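Putative glycerophosphodiester phosphodiesterase (Galdieria sulphuraria, PDB 2O55) is a putative member of the glycerophosphodiester phosphodiesterase family, built on a TIM-barrel fold of parallel strands and surrounding helices. Local coordinates at residues I166-T177 / G188-Y199. Numbering follows the deposited sequence.
Sequences ITYLFNYMGQPT and GDANGVSMLFHY
Phe170, just past strand 166-169, meets Val193 and Met195, a selenomethionine, of the parallel strand 192-196, on the side facing helix 181-187. Val193 CG1 reaches the edge of the ring, 3.6 Å from Phe170 CE1. Met195 runs beside the ring in the same direction, with SE 3.8 Å from Phe170 CD1. This Met-aromatic contact is oblique. Further back, Ala190 CB packs against Tyr168 CD1 at 3.7 Å and also touches Ile166 CG1. Ala185 of helix 181-187 touches Tyr168, Ala190 and Val193, so strand, helix and strand of this beta-alpha-beta unit meet here. On the other face, Leu169 CD2 rests on Ser194, and Thr167 OG1 is hydrogen-bonded to Asp145 OD2.

Between these faces the backbone ladder alternates, from Asn191 N to Ile166 O through to the nearly straight bond from Phe170 N to Ser194 O (2.8 Å, 178°). Beyond it, Asn171 CG lies opposite the carbonyl carbon (chi1 -43°), which helps bring the amide to Leu196 N. Asn171 OD1 accepts a hydrogen bond from Leu196 N at 2.9 Å. Asn171 ND2 donates to Gln175 O and, at 3.2 Å, to Thr177 OG1, both near the amide plane. The Tyr199 ring passes this amide in the opposite direction, their planes 18° apart. Three bonds fix the buried amide's rotation; those from ND2 fold the 171-177 loop on itself, and that at OD1 joins it to strand 192-196.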
# COMPACT_ATOMS: atom_id res chain seq x y z
N ILE A 166 5.61 -4.91 -9.15
CA ILE A 166 5.94 -5.05 -7.74
C ILE A 166 6.96 -4.02 -7.24
O ILE A 166 7.91 -3.64 -7.95
CB ILE A 166 6.41 -6.48 -7.41
CG1 ILE A 166 7.81 -6.74 -7.94
CG2 ILE A 166 5.44 -7.51 -7.98
CD1 ILE A 166 8.46 -7.94 -7.34
N THR A 167 6.73 -3.57 -6.01
CA THR A 167 7.63 -2.64 -5.35
C THR A 167 8.18 -3.33 -4.13
O THR A 167 7.42 -3.86 -3.31
CB THR A 167 6.88 -1.37 -4.93
OG1 THR A 167 6.30 -0.77 -6.09
CG2 THR A 167 7.80 -0.35 -4.24
N TYR A 168 9.50 -3.36 -4.00
CA TYR A 168 10.12 -3.92 -2.82
C TYR A 168 10.07 -2.85 -1.74
O TYR A 168 10.43 -1.68 -1.99
CB TYR A 168 11.57 -4.28 -3.14
CG TYR A 168 11.81 -5.70 -3.62
CD1 TYR A 168 10.81 -6.45 -4.24
CD2 TYR A 168 13.08 -6.29 -3.47
CE1 TYR A 168 11.05 -7.76 -4.68
CE2 TYR A 168 13.34 -7.60 -3.92
CZ TYR A 168 12.31 -8.34 -4.52
OH TYR A 168 12.54 -9.64 -4.93
N LEU A 169 9.61 -3.25 -0.54
CA LEU A 169 9.56 -2.37 0.63
C LEU A 169 10.75 -2.60 1.55
O LEU A 169 10.99 -3.74 1.96
CB LEU A 169 8.28 -2.65 1.42
CG LEU A 169 7.01 -1.86 1.16
CD1 LEU A 169 5.83 -2.61 1.73
CD2 LEU A 169 7.08 -0.50 1.80
N PHE A 170 11.47 -1.54 1.91
CA PHE A 170 12.60 -1.69 2.82
C PHE A 170 12.38 -1.19 4.24
O PHE A 170 11.31 -0.69 4.58
CB PHE A 170 13.84 -1.03 2.23
CG PHE A 170 14.34 -1.74 1.03
CD1 PHE A 170 14.02 -1.28 -0.24
CD2 PHE A 170 15.06 -2.92 1.17
CE1 PHE A 170 14.46 -2.00 -1.37
CE2 PHE A 170 15.50 -3.62 0.07
CZ PHE A 170 15.20 -3.17 -1.21
N ASN A 171 13.44 -1.31 5.05
CA ASN A 171 13.49 -0.84 6.43
C ASN A 171 12.43 -1.53 7.29
O ASN A 171 11.73 -0.88 8.09
CB ASN A 171 13.33 0.67 6.50
CG ASN A 171 14.14 1.40 5.45
OD1 ASN A 171 13.57 2.13 4.64
ND2 ASN A 171 15.47 1.23 5.47
N TYR A 172 12.31 -2.85 7.11
CA TYR A 172 11.34 -3.64 7.83
C TYR A 172 11.31 -3.32 9.32
O TYR A 172 10.34 -2.70 9.75
CB TYR A 172 11.50 -5.14 7.57
CG TYR A 172 10.60 -6.05 8.38
CD1 TYR A 172 9.23 -5.79 8.49
CD2 TYR A 172 11.10 -7.18 9.02
CE1 TYR A 172 8.39 -6.62 9.24
CE2 TYR A 172 10.28 -8.03 9.75
CZ TYR A 172 8.92 -7.75 9.86
OH TYR A 172 8.09 -8.58 10.58
N MSE A 173 12.27 -3.69 10.14
CA MSE A 173 12.02 -3.26 11.54
C MSE A 173 12.99 -2.17 11.95
O MSE A 173 13.71 -2.26 12.96
CB MSE A 173 11.92 -4.41 12.54
CG MSE A 173 10.77 -5.36 12.28
SE MSE A 173 10.86 -7.02 13.36
CE MSE A 173 10.94 -6.30 15.22
N GLY A 174 13.02 -1.13 11.11
CA GLY A 174 14.04 -0.11 11.21
C GLY A 174 15.39 -0.60 10.71
O GLY A 174 16.43 0.01 10.99
N GLN A 175 15.39 -1.71 9.97
CA GLN A 175 16.62 -2.17 9.38
C GLN A 175 17.08 -1.10 8.43
O GLN A 175 16.27 -0.56 7.66
CB GLN A 175 16.43 -3.48 8.63
CG GLN A 175 15.59 -4.50 9.36
CD GLN A 175 15.50 -5.84 8.63
OE1 GLN A 175 15.61 -5.92 7.39
NE2 GLN A 175 15.31 -6.91 9.40
N PRO A 176 18.37 -0.73 8.49
CA PRO A 176 18.88 0.19 7.49
C PRO A 176 18.76 -0.43 6.12
O PRO A 176 18.79 -1.65 5.97
CB PRO A 176 20.36 0.33 7.87
CG PRO A 176 20.41 -0.01 9.31
CD PRO A 176 19.41 -1.13 9.45
N THR A 177 18.60 0.41 5.12
CA THR A 177 18.61 -0.05 3.74
C THR A 177 19.89 -0.84 3.53
O THR A 177 20.96 -0.37 3.93
CB THR A 177 18.59 1.15 2.80
OG1 THR A 177 17.56 2.06 3.21
CG2 THR A 177 18.37 0.68 1.37
N GLY A 188 14.86 -9.37 -8.44
CA GLY A 188 13.51 -9.80 -8.11
C GLY A 188 12.51 -9.20 -9.06
O GLY A 188 11.30 -9.40 -8.90
N ASP A 189 13.00 -8.46 -10.06
CA ASP A 189 12.17 -7.92 -11.12
C ASP A 189 11.13 -6.93 -10.59
O ASP A 189 10.05 -6.78 -11.17
CB ASP A 189 11.49 -9.04 -11.88
CG ASP A 189 10.97 -8.60 -13.23
OD1 ASP A 189 11.56 -7.67 -13.84
OD2 ASP A 189 9.98 -9.20 -13.71
N ALA A 190 11.48 -6.27 -9.49
CA ALA A 190 10.69 -5.15 -8.99
C ALA A 190 10.91 -3.94 -9.88
O ALA A 190 12.01 -3.75 -10.41
CB ALA A 190 11.10 -4.82 -7.57
N ASN A 191 9.88 -3.13 -10.06
CA ASN A 191 10.06 -1.89 -10.81
C ASN A 191 10.28 -0.69 -9.89
O ASN A 191 10.70 0.38 -10.33
CB ASN A 191 8.90 -1.67 -11.79
CG ASN A 191 7.67 -1.09 -11.11
OD1 ASN A 191 7.13 -1.67 -10.16
ND2 ASN A 191 7.22 0.06 -11.60
N GLY A 192 10.01 -0.86 -8.61
CA GLY A 192 10.21 0.23 -7.67
C GLY A 192 10.72 -0.23 -6.32
O GLY A 192 10.66 -1.41 -6.00
N VAL A 193 11.22 0.73 -5.55
CA VAL A 193 11.58 0.56 -4.13
C VAL A 193 10.82 1.56 -3.28
O VAL A 193 10.42 2.65 -3.76
CB VAL A 193 13.11 0.77 -3.83
CG1 VAL A 193 13.95 -0.32 -4.46
CG2 VAL A 193 13.57 2.14 -4.29
N SER A 194 10.64 1.20 -2.01
CA SER A 194 9.92 2.05 -1.08
C SER A 194 10.59 2.07 0.30
O SER A 194 10.85 1.01 0.90
CB SER A 194 8.46 1.64 -1.01
OG SER A 194 7.81 2.32 0.04
N MSE A 195 10.86 3.27 0.82
CA MSE A 195 11.67 3.37 2.02
C MSE A 195 11.03 4.24 3.04
O MSE A 195 10.33 5.18 2.70
CB MSE A 195 13.03 3.99 1.70
CG MSE A 195 13.30 4.11 0.18
SE MSE A 195 14.22 2.55 -0.52
CE MSE A 195 15.61 2.55 0.86
N LEU A 196 11.30 3.94 4.31
CA LEU A 196 10.84 4.78 5.39
C LEU A 196 11.58 6.12 5.36
O LEU A 196 12.76 6.21 4.99
CB LEU A 196 10.91 4.07 6.75
CG LEU A 196 9.73 3.12 7.08
CD1 LEU A 196 9.43 2.04 6.02
CD2 LEU A 196 9.97 2.49 8.43
N PHE A 197 10.84 7.16 5.71
CA PHE A 197 11.33 8.51 5.59
C PHE A 197 12.58 8.73 6.40
O PHE A 197 13.55 9.26 5.88
CB PHE A 197 10.23 9.49 5.97
CG PHE A 197 10.64 10.94 5.88
CD1 PHE A 197 10.65 11.75 7.01
CD2 PHE A 197 11.01 11.49 4.66
CE1 PHE A 197 11.02 13.09 6.93
CE2 PHE A 197 11.38 12.83 4.57
CZ PHE A 197 11.38 13.63 5.70
N HIS A 198 12.60 8.33 7.67
CA HIS A 198 13.77 8.54 8.53
C HIS A 198 15.07 7.87 8.03
O HIS A 198 16.14 8.32 8.40
CB HIS A 198 13.42 8.14 9.98
CG HIS A 198 14.59 8.12 10.93
ND1 HIS A 198 15.06 9.26 11.56
CD2 HIS A 198 15.34 7.10 11.41
CE1 HIS A 198 16.06 8.94 12.36
NE2 HIS A 198 16.25 7.63 12.29
N TYR A 199 14.97 6.84 7.18
CA TYR A 199 16.13 6.07 6.66
C TYR A 199 16.37 6.25 5.16
O TYR A 199 16.58 5.24 4.44
CB TYR A 199 15.89 4.57 6.83
CG TYR A 199 15.62 4.11 8.22
CD1 TYR A 199 14.32 4.10 8.75
CD2 TYR A 199 16.66 3.63 9.01
CE1 TYR A 199 14.08 3.66 10.03
CE2 TYR A 199 16.43 3.19 10.29
CZ TYR A 199 15.15 3.21 10.79
OH TYR A 199 14.97 2.76 12.06